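Local coordinates for protein cleavage stimulation factor 77 (Encephalitozoon cuniculi, PDB 2UY1) that probably serves as a helical-repeat scaffold in the 3'-end cleavage and polyadenylation of mRNA precursors, with a likely link to mRNA binding, at residues E90-E95 with N110-A115; Y211-Y216 with I453-R458; L285-I290 with S445-D450. All coordinates share one frame; numbering follows the deposited sequence. Where two conformers were deposited one is given.

Contact 1 of 3, residues E90-E95 with N110-A115. Unlike the reference sequence in segment 90-95: E95 (reference Leu).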
loop_
_atom_site.group_PDB
_atom_site.type_symbol
_atom_site.label_atom_id
_atom_site.label_comp_id
_atom_site.label_asym_id
_atom_site.label_seq_id
_atom_site.Cartn_x
_atom_site.Cartn_y
_atom_site.Cartn_z
ATOM N N GLU A 90 -5.043 32.906 -41.920
ATOM C CA GLU A 90 -4.349 34.153 -42.185
ATOM C C GLU A 90 -3.438 34.029 -43.401
ATOM O O GLU A 90 -3.247 35.009 -44.155
ATOM C CB GLU A 90 -3.540 34.589 -40.973
ATOM C CG GLU A 90 -4.326 34.873 -39.702
ATOM C CD GLU A 90 -3.416 34.972 -38.450
ATOM O OE1 GLU A 90 -2.236 35.388 -38.582
ATOM O OE2 GLU A 90 -3.889 34.626 -37.336
ATOM N N TYR A 91 -2.835 32.855 -43.577
ATOM C CA TYR A 91 -1.951 32.583 -44.691
ATOM C C TYR A 91 -2.711 32.655 -46.010
ATOM O O TYR A 91 -2.218 33.239 -46.978
ATOM C CB TYR A 91 -1.323 31.209 -44.525
ATOM C CG TYR A 91 -0.598 30.597 -45.727
ATOM C CD1 TYR A 91 0.378 31.317 -46.459
ATOM C CD2 TYR A 91 -0.835 29.289 -46.079
ATOM C CE1 TYR A 91 1.061 30.740 -47.493
ATOM C CE2 TYR A 91 -0.153 28.691 -47.131
ATOM C CZ TYR A 91 0.802 29.425 -47.826
ATOM O OH TYR A 91 1.462 28.837 -48.895
ATOM N N ILE A 92 -3.912 32.067 -46.027
ATOM C CA ILE A 92 -4.724 31.973 -47.226
ATOM C C ILE A 92 -5.290 33.361 -47.555
ATOM O O ILE A 92 -5.474 33.670 -48.724
ATOM C CB ILE A 92 -5.842 30.837 -47.113
ATOM C CG1 ILE A 92 -5.231 29.455 -47.442
ATOM C CG2 ILE A 92 -6.992 31.105 -48.061
ATOM C CD1 ILE A 92 -5.955 28.299 -46.787
ATOM N N GLU A 93 -5.520 34.192 -46.554
ATOM C CA GLU A 93 -5.775 35.616 -46.713
ATOM C C GLU A 93 -4.671 36.373 -47.437
ATOM O O GLU A 93 -4.952 37.183 -48.265
ATOM C CB GLU A 93 -6.016 36.300 -45.373
ATOM C CG GLU A 93 -7.345 36.180 -44.745
ATOM C CD GLU A 93 -7.603 37.286 -43.704
ATOM O OE1 GLU A 93 -7.885 36.974 -42.562
ATOM O OE2 GLU A 93 -7.555 38.468 -44.036
ATOM N N GLU A 94 -3.424 36.086 -47.087
ATOM C CA GLU A 94 -2.233 36.567 -47.786
ATOM C C GLU A 94 -1.995 36.096 -49.233
ATOM O O GLU A 94 -1.657 36.881 -50.060
ATOM C CB GLU A 94 -0.973 36.309 -46.986
ATOM C CG GLU A 94 -0.866 36.920 -45.632
ATOM C CD GLU A 94 -1.145 38.382 -45.600
ATOM O OE1 GLU A 94 -0.609 39.146 -46.383
ATOM O OE2 GLU A 94 -1.900 38.778 -44.745
ATOM N N GLU A 95 -2.115 34.806 -49.519
ATOM C CA GLU A 95 -2.255 34.406 -50.836
ATOM C C GLU A 95 -3.319 35.307 -51.779
ATOM O O GLU A 95 -3.103 34.972 -52.915
ATOM C CB GLU A 95 -2.577 32.924 -50.837
ATOM C CG GLU A 95 -1.396 32.043 -50.608
ATOM C CD GLU A 95 -1.812 30.704 -50.084
ATOM O OE1 GLU A 95 -2.580 30.672 -49.127
ATOM O OE2 GLU A 95 -1.368 29.679 -50.600
ATOM N N ASN A 110 -2.989 24.573 -52.649
ATOM C CA ASN A 110 -2.026 23.715 -51.940
ATOM C C ASN A 110 -2.181 23.924 -50.422
ATOM O O ASN A 110 -2.078 22.961 -49.651
ATOM C CB ASN A 110 -0.581 23.977 -52.377
ATOM C CG ASN A 110 0.468 23.086 -51.603
ATOM O OD1 ASN A 110 1.288 23.607 -50.830
ATOM N ND2 ASN A 110 0.434 21.750 -51.829
ATOM N N GLY A 111 -2.446 25.171 -50.027
ATOM C CA GLY A 111 -2.728 25.568 -48.650
ATOM C C GLY A 111 -3.905 24.813 -48.035
ATOM O O GLY A 111 -3.739 24.177 -46.988
ATOM N N TYR A 112 -5.080 24.887 -48.683
ATOM C CA TYR A 112 -6.255 24.091 -48.289
ATOM C C TYR A 112 -5.983 22.602 -48.195
ATOM O O TYR A 112 -6.524 21.930 -47.327
ATOM C CB TYR A 112 -7.432 24.270 -49.249
ATOM C CG TYR A 112 -8.199 25.502 -48.944
ATOM C CD1 TYR A 112 -8.730 25.709 -47.665
ATOM C CD2 TYR A 112 -8.343 26.505 -49.893
ATOM C CE1 TYR A 112 -9.363 26.862 -47.338
ATOM C CE2 TYR A 112 -9.027 27.643 -49.579
ATOM C CZ TYR A 112 -9.544 27.817 -48.296
ATOM O OH TYR A 112 -10.217 28.962 -47.980
ATOM N N MET A 113 -5.213 22.083 -49.137
ATOM C CA MET A 113 -4.970 20.649 -49.175
ATOM C C MET A 113 -3.997 20.203 -48.040
ATOM O O MET A 113 -4.191 19.125 -47.462
ATOM C CB MET A 113 -4.473 20.190 -50.562
ATOM C CG MET A 113 -5.504 20.292 -51.740
ATOM S SD MET A 113 -7.045 19.315 -51.574
ATOM C CE MET A 113 -7.390 18.973 -53.353
ATOM N N ARG A 114 -2.968 21.016 -47.767
ATOM C CA ARG A 114 -2.091 20.825 -46.594
ATOM C C ARG A 114 -2.865 20.909 -45.242
ATOM O O ARG A 114 -2.735 20.014 -44.394
ATOM C CB ARG A 114 -0.911 21.794 -46.613
ATOM C CG ARG A 114 0.306 21.394 -47.503
ATOM C CD ARG A 114 1.253 22.637 -47.771
ATOM N NE ARG A 114 1.882 23.204 -46.554
ATOM C CZ ARG A 114 2.542 24.373 -46.485
ATOM N NH1 ARG A 114 2.670 25.155 -47.554
ATOM N NH2 ARG A 114 3.079 24.759 -45.330
ATOM N N ALA A 115 -3.685 21.951 -45.046
ATOM C CA ALA A 115 -4.559 21.988 -43.858
ATOM C C ALA A 115 -5.410 20.721 -43.713
ATOM O O ALA A 115 -5.452 20.157 -42.658
ATOM C CB ALA A 115 -5.432 23.217 -43.876
#
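I92 rests its CD1 methyl on the ring of Y112. The methyl lies 3.7 Å above the ring plane, over the centre of one face, a CH-pi contact. The I92 chain reaches this far because CG1 stands anti to the carbonyl carbon (chi1 -82°) and CD1 continues outward. The two side chains cross at about a right angle. The other branch, I92 CG2, passes 3.9 Å from Y112 OH. D129 of helix 123-137 also touches Y112.

G111 has no side chain here, and the CA atoms of I92 and G111 are 6.9 Å apart. I92 CD1 meets G111 C, and Y91 CE2 comes within 4.3 Å of G111 CA. The Y91 hydroxyl bonds E72 of helix 68-77. R114 NH1 is 4.1 Å from Y91 OH, too far for a bond, and the ring and guanidinium planes are 54° apart.

The short helix axes run 10.5 Å apart and nearly antiparallel, at 167°. Antiparallel packing of successive helices is as in the HAT repeats of this TPR-related family. The contact is mainly apolar, with R114 only at its border, so shape rather than polar pairing appears to set how these helices fit.

Contact 2 of 3, residues Y211-Y216 with I453-R458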
loop_
_atom_site.group_PDB
_atom_site.type_symbol
_atom_site.label_atom_id
_atom_site.label_comp_id
_atom_site.label_asym_id
_atom_site.label_seq_id
_atom_site.Cartn_x
_atom_site.Cartn_y
_atom_site.Cartn_z
ATOM N N TYR A 211 10.806 22.142 -18.066
ATOM C CA TYR A 211 11.355 22.098 -16.697
ATOM C C TYR A 211 11.097 20.726 -16.092
ATOM O O TYR A 211 11.615 20.409 -15.021
ATOM C CB TYR A 211 10.683 23.200 -15.854
ATOM C CG TYR A 211 9.154 23.117 -15.992
ATOM C CD1 TYR A 211 8.439 22.125 -15.321
ATOM C CD2 TYR A 211 8.436 23.997 -16.822
ATOM C CE1 TYR A 211 7.052 21.962 -15.467
ATOM C CE2 TYR A 211 6.998 23.848 -16.965
ATOM C CZ TYR A 211 6.350 22.827 -16.244
ATOM O OH TYR A 211 5.008 22.597 -16.314
ATOM N N ALA A 212 10.296 19.909 -16.777
ATOM C CA ALA A 212 9.882 18.589 -16.297
ATOM C C ALA A 212 10.787 17.447 -16.796
ATOM O O ALA A 212 10.771 17.113 -17.965
ATOM C CB ALA A 212 8.435 18.285 -16.728
ATOM N N GLU A 213 11.586 16.864 -15.923
ATOM C CA GLU A 213 12.421 15.658 -16.344
ATOM C C GLU A 213 11.691 14.594 -17.207
ATOM O O GLU A 213 12.313 14.033 -18.146
ATOM C CB GLU A 213 13.027 15.027 -15.077
ATOM C CG GLU A 213 12.071 14.124 -14.275
ATOM C CD GLU A 213 12.364 14.068 -12.787
ATOM O OE1 GLU A 213 12.936 15.059 -12.249
ATOM O OE2 GLU A 213 12.005 13.044 -12.145
ATOM N N GLU A 214 10.425 14.216 -16.867
ATOM C CA GLU A 214 9.621 13.267 -17.705
ATOM C C GLU A 214 9.725 13.392 -19.201
ATOM O O GLU A 214 9.734 12.383 -19.889
ATOM C CB GLU A 214 8.119 13.322 -17.402
ATOM C CG GLU A 214 7.695 12.967 -16.017
ATOM C CD GLU A 214 7.721 14.187 -15.070
ATOM O OE1 GLU A 214 8.609 15.040 -15.180
ATOM O OE2 GLU A 214 6.788 14.306 -14.265
ATOM N N VAL A 215 9.705 14.590 -19.745
ATOM C CA VAL A 215 9.489 14.758 -21.133
ATOM C C VAL A 215 10.787 14.514 -21.901
ATOM O O VAL A 215 10.732 14.157 -23.047
ATOM C CB VAL A 215 8.840 16.143 -21.541
ATOM C CG1 VAL A 215 7.390 16.153 -21.037
ATOM C CG2 VAL A 215 9.627 17.377 -20.986
ATOM N N TYR A 216 11.906 14.836 -21.284
ATOM C CA TYR A 216 13.237 14.466 -21.854
ATOM C C TYR A 216 13.436 12.946 -21.827
ATOM O O TYR A 216 13.927 12.386 -22.742
ATOM C CB TYR A 216 14.311 15.110 -21.051
ATOM C CG TYR A 216 14.248 16.594 -21.121
ATOM C CD1 TYR A 216 14.842 17.297 -22.160
ATOM C CD2 TYR A 216 13.550 17.326 -20.133
ATOM C CE1 TYR A 216 14.772 18.703 -22.171
ATOM C CE2 TYR A 216 13.458 18.698 -20.145
ATOM C CZ TYR A 216 14.038 19.382 -21.163
ATOM O OH TYR A 216 13.932 20.761 -21.122
ATOM N N ILE A 453 13.743 10.203 -5.157
ATOM C CA ILE A 453 14.227 11.341 -5.935
ATOM C C ILE A 453 13.158 12.466 -5.882
ATOM O O ILE A 453 11.965 12.175 -5.865
ATOM C CB ILE A 453 14.327 10.901 -7.398
ATOM C CG1 ILE A 453 15.451 9.868 -7.591
ATOM C CG2 ILE A 453 14.436 12.095 -8.358
ATOM C CD1 ILE A 453 15.415 9.246 -8.993
ATOM N N ARG A 454 13.576 13.721 -5.873
ATOM C CA ARG A 454 12.639 14.793 -6.221
ATOM C C ARG A 454 13.338 15.995 -6.885
ATOM O O ARG A 454 14.518 16.271 -6.669
ATOM C CB ARG A 454 11.938 15.274 -4.991
ATOM C CG ARG A 454 12.770 16.162 -4.188
ATOM C CD ARG A 454 12.215 16.275 -2.776
ATOM N NE ARG A 454 10.747 16.143 -2.668
ATOM C CZ ARG A 454 9.844 17.108 -2.871
ATOM N NH1 ARG A 454 10.206 18.339 -3.276
ATOM N NH2 ARG A 454 8.557 16.816 -2.680
ATOM N N ASP A 455 12.548 16.717 -7.652
ATOM C CA ASP A 455 12.929 17.986 -8.181
ATOM C C ASP A 455 12.489 19.042 -7.181
ATOM O O ASP A 455 11.292 19.249 -6.957
ATOM C CB ASP A 455 12.233 18.163 -9.515
ATOM C CG ASP A 455 12.717 19.338 -10.236
ATOM O OD1 ASP A 455 12.849 20.386 -9.587
ATOM O OD2 ASP A 455 12.944 19.227 -11.440
ATOM N N ASN A 456 13.462 19.701 -6.573
ATOM C CA ASN A 456 13.190 20.599 -5.464
ATOM C C ASN A 456 12.631 21.896 -5.959
ATOM O O ASN A 456 12.400 22.795 -5.169
ATOM C CB ASN A 456 14.440 20.878 -4.623
ATOM C CG ASN A 456 14.386 20.194 -3.243
ATOM O OD1 ASN A 456 13.417 19.258 -3.047
ATOM N ND2 ASN A 456 15.186 20.539 -2.345
ATOM N N SER A 457 12.459 22.039 -7.256
ATOM C CA SER A 457 12.012 23.336 -7.739
ATOM C C SER A 457 10.610 23.287 -8.321
ATOM O O SER A 457 10.066 24.341 -8.611
ATOM C CB SER A 457 13.032 24.040 -8.660
ATOM O OG SER A 457 12.926 23.599 -9.999
ATOM N N ARG A 458 10.029 22.090 -8.420
ATOM C CA ARG A 458 8.703 21.868 -8.965
ATOM C C ARG A 458 7.767 21.669 -7.828
ATOM O O ARG A 458 8.166 21.070 -6.833
ATOM C CB ARG A 458 8.649 20.668 -9.882
ATOM C CG ARG A 458 9.412 20.888 -11.191
ATOM C CD ARG A 458 9.506 19.625 -11.938
ATOM N NE ARG A 458 8.229 19.252 -12.502
ATOM C CZ ARG A 458 7.983 18.089 -13.053
ATOM N NH1 ARG A 458 8.989 17.199 -13.109
ATOM N NH2 ARG A 458 6.745 17.794 -13.466
HETATM O O HOH W 1 12.670 21.814 -12.897
HETATM O O HOH W 2 11.869 17.353 -12.918
#
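A212 and R458 are nearest in backbone, with CA atoms 8.1 Å apart, where the chain leading into helix 213-225 faces a type I turn from D455 to R458. R458 carries most of the contact. Its chain bends at chi3 (72°) and lays the guanidinium against the A212 methyl, whose CB sits 3.5 Å above one face, offset toward the rim. Y211 lies across the arginine and offers its ring edge to NE, with CD1 4.0 Å away.

E214 comes from the opposite direction to form a salt bridge. R458 NH1 donates at 3.0 Å and 152° to E214 OE1, which receives it through its syn lone pair. The acceptor lies 20° out of the guanidinium plane.

An Asx turn is set within the beta turn: D455 OD1 accepts from S457 N nearly along its C-O direction. The same oxygen takes S457 OG through its syn lone pair. These bonds shape the C-terminal loop that follows helix 434-446. The loop is docked on the helical repeat array by the R458-E214 salt bridge, by two waters and by the bond from the backbone N of D244 to D455 OD2.

Water 2 joins four polar atoms. It accepts from E213 N and R458 NH1 and donates to E213 OE1 and D455 OD2, both at 2.6 Å. The E213 and D455 side chains run past one another in opposite senses, with E213 OE1 and D455 OD2 4.2 Å apart. Their mutual repulsion is probably eased by the shared water and the nearby arginine. The other oxygen of E213, OE2, bonds Y439 OH. Water 1 donates to Y211 O and D455 OD2, a second water bridge between the two segments.

Contact 3 of 3, residues L285-I290 with S445-D450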
loop_
_atom_site.group_PDB
_atom_site.type_symbol
_atom_site.label_atom_id
_atom_site.label_comp_id
_atom_site.label_asym_id
_atom_site.label_seq_id
_atom_site.Cartn_x
_atom_site.Cartn_y
_atom_site.Cartn_z
ATOM N N LEU A 285 22.646 11.946 -1.082
ATOM C CA LEU A 285 23.965 11.327 -1.197
ATOM C C LEU A 285 23.833 9.823 -1.142
ATOM O O LEU A 285 24.516 9.133 -1.847
ATOM C CB LEU A 285 24.959 11.862 -0.142
ATOM C CG LEU A 285 25.575 13.236 -0.523
ATOM C CD1 LEU A 285 26.524 13.818 0.542
ATOM C CD2 LEU A 285 26.274 13.154 -1.881
ATOM N N ASP A 286 22.948 9.328 -0.284
ATOM C CA ASP A 286 22.764 7.898 -0.167
ATOM C C ASP A 286 22.065 7.366 -1.411
ATOM O O ASP A 286 22.415 6.312 -1.874
ATOM C CB ASP A 286 21.956 7.542 1.098
ATOM C CG ASP A 286 22.783 7.638 2.394
ATOM O OD1 ASP A 286 24.046 7.475 2.402
ATOM O OD2 ASP A 286 22.118 7.841 3.429
ATOM N N LEU A 287 21.048 8.054 -1.950
ATOM C CA LEU A 287 20.451 7.602 -3.254
ATOM C C LEU A 287 21.508 7.555 -4.397
ATOM O O LEU A 287 21.502 6.703 -5.272
ATOM C CB LEU A 287 19.247 8.486 -3.717
ATOM C CG LEU A 287 17.764 8.134 -3.466
ATOM C CD1 LEU A 287 16.841 9.333 -3.731
ATOM C CD2 LEU A 287 17.362 7.014 -4.289
ATOM N N LEU A 288 22.358 8.549 -4.431
ATOM C CA LEU A 288 23.325 8.641 -5.490
ATOM C C LEU A 288 24.340 7.502 -5.344
ATOM O O LEU A 288 24.758 6.916 -6.324
ATOM C CB LEU A 288 24.003 9.980 -5.331
ATOM C CG LEU A 288 25.506 10.267 -5.502
ATOM C CD1 LEU A 288 25.690 11.683 -6.025
ATOM C CD2 LEU A 288 26.194 10.167 -4.180
ATOM N N ARG A 289 24.708 7.192 -4.114
ATOM C CA ARG A 289 25.699 6.088 -3.836
ATOM C C ARG A 289 25.084 4.742 -4.208
ATOM O O ARG A 289 25.749 3.899 -4.824
ATOM C CB ARG A 289 26.092 6.101 -2.371
ATOM C CG ARG A 289 27.124 7.239 -1.983
ATOM C CD ARG A 289 26.947 7.466 -0.498
ATOM N NE ARG A 289 27.786 8.566 0.021
ATOM C CZ ARG A 289 27.521 9.287 1.110
ATOM N NH1 ARG A 289 26.414 9.058 1.837
ATOM N NH2 ARG A 289 28.335 10.294 1.429
ATOM N N ILE A 290 23.842 4.497 -3.805
ATOM C CA ILE A 290 23.159 3.248 -4.195
ATOM C C ILE A 290 23.095 3.062 -5.718
ATOM O O ILE A 290 23.377 1.977 -6.287
ATOM C CB ILE A 290 21.733 3.237 -3.530
ATOM C CG1 ILE A 290 21.820 2.843 -2.052
ATOM C CG2 ILE A 290 20.738 2.391 -4.272
ATOM C CD1 ILE A 290 20.411 3.081 -1.316
ATOM N N SER A 445 12.561 2.299 -9.722
ATOM C CA SER A 445 13.801 1.463 -9.767
ATOM C C SER A 445 14.912 2.234 -9.193
ATOM O O SER A 445 15.639 1.681 -8.365
ATOM C CB SER A 445 14.142 1.056 -11.196
ATOM O OG SER A 445 13.140 0.241 -11.753
ATOM N N PHE A 446 15.138 3.469 -9.653
ATOM C CA PHE A 446 16.085 4.369 -8.965
ATOM C C PHE A 446 15.795 4.541 -7.445
ATOM O O PHE A 446 16.733 4.515 -6.582
ATOM C CB PHE A 446 16.124 5.779 -9.649
ATOM C CG PHE A 446 16.601 5.740 -11.036
ATOM C CD1 PHE A 446 17.630 4.868 -11.390
ATOM C CD2 PHE A 446 16.046 6.546 -12.026
ATOM C CE1 PHE A 446 18.085 4.841 -12.691
ATOM C CE2 PHE A 446 16.511 6.479 -13.310
ATOM C CZ PHE A 446 17.526 5.602 -13.632
ATOM N N ASN A 447 14.517 4.828 -7.114
ATOM C CA ASN A 447 14.129 4.924 -5.696
ATOM C C ASN A 447 14.356 3.634 -4.897
ATOM O O ASN A 447 14.259 2.520 -5.472
ATOM C CB ASN A 447 12.695 5.399 -5.533
ATOM C CG ASN A 447 12.525 6.763 -6.072
ATOM O OD1 ASN A 447 13.526 7.499 -6.327
ATOM N ND2 ASN A 447 11.268 7.161 -6.230
ATOM N N PHE A 448 14.657 3.795 -3.591
ATOM C CA PHE A 448 14.924 2.637 -2.696
ATOM C C PHE A 448 14.279 2.779 -1.323
ATOM O O PHE A 448 14.565 3.683 -0.562
ATOM C CB PHE A 448 16.418 2.351 -2.605
ATOM C CG PHE A 448 16.766 1.101 -1.793
ATOM C CD1 PHE A 448 16.428 -0.163 -2.263
ATOM C CD2 PHE A 448 17.415 1.227 -0.540
ATOM C CE1 PHE A 448 16.727 -1.321 -1.525
ATOM C CE2 PHE A 448 17.704 0.122 0.197
ATOM C CZ PHE A 448 17.374 -1.185 -0.313
ATOM N N LEU A 449 13.349 1.902 -1.034
ATOM C CA LEU A 449 12.616 1.938 0.222
ATOM C C LEU A 449 11.943 3.296 0.398
ATOM O O LEU A 449 11.237 3.717 -0.520
ATOM C CB LEU A 449 13.501 1.487 1.369
ATOM C CG LEU A 449 14.003 0.045 1.185
ATOM C CD1 LEU A 449 14.626 -0.260 2.532
ATOM C CD2 LEU A 449 12.936 -0.974 0.862
ATOM N N ASP A 450 12.198 4.017 1.482
ATOM C CA ASP A 450 11.640 5.403 1.626
ATOM C C ASP A 450 12.557 6.507 1.007
ATOM O O ASP A 450 12.297 7.688 1.173
ATOM C CB ASP A 450 11.419 5.697 3.107
ATOM C CG ASP A 450 12.700 5.549 3.899
ATOM O OD1 ASP A 450 13.195 4.418 3.960
ATOM O OD2 ASP A 450 13.240 6.565 4.375
#
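L287 pushes its CD2 methyl against the carbonyl oxygen of F446, 3.4 Å away, where helix 434-446 ends. The leucine's first torsion is unusual at -97°, off the staggered positions, while chi2 is extended at 166°. This turns CD2 onto the backbone of F446 and N447, and it lies 4.1 Å from N447 CA. F446 O has its polar partner in N291 ND2, which also donates to L287 O. N291 is on helix 282-300 with L287.

I290 sits one helical turn further on. CG1 is anti to the carbonyl carbon and the chain stays extended to CD1, which touches F448 CD2 at 3.6 Å. The methyl meets the ring obliquely. F448 has CG anti to its backbone N, which brings the ring toward I290. L449 CG covers one face of the ring, 3.7 Å above its centre. Y324 of helix 319-333 makes an edge-to-face contact with the same ring, and M396 of the neighbouring subunit packs on F448.

N447 is the first residue to leave helical geometry. Its CB points away from helix 282-300, and its OD1 accepts from I453 N, holding the chain that follows. F446 sends its ring away from the contact, edge-to-face with F247.

The pattern is that of a helix end and its exit chain docked by aliphatic and aromatic packing on a helix of a HAT-type superhelical array, here beside the dimer partner.

Overall arrangement
Contact 1 stands apart. It joins two successive antiparallel helices far from the chain's centre, yet it is buried and mainly apolar. Contacts 2 and 3 both bring the end of helix 434-446 or the loop after it onto parts of the chain much earlier in sequence. Their centres are about 17 Å apart, and they touch where I453 CD1 packs on F446 CB, 3.6 Å apart. Contact 3 is nested within the loop closed by contact 2. Contact 2, the nearest to the chain's centre, is only partly buried and relies on charge and water. Contact 3 is buried and relies on hydrocarbon packing. Contacts 1 and 3 lie on opposite sides of the chain's centre.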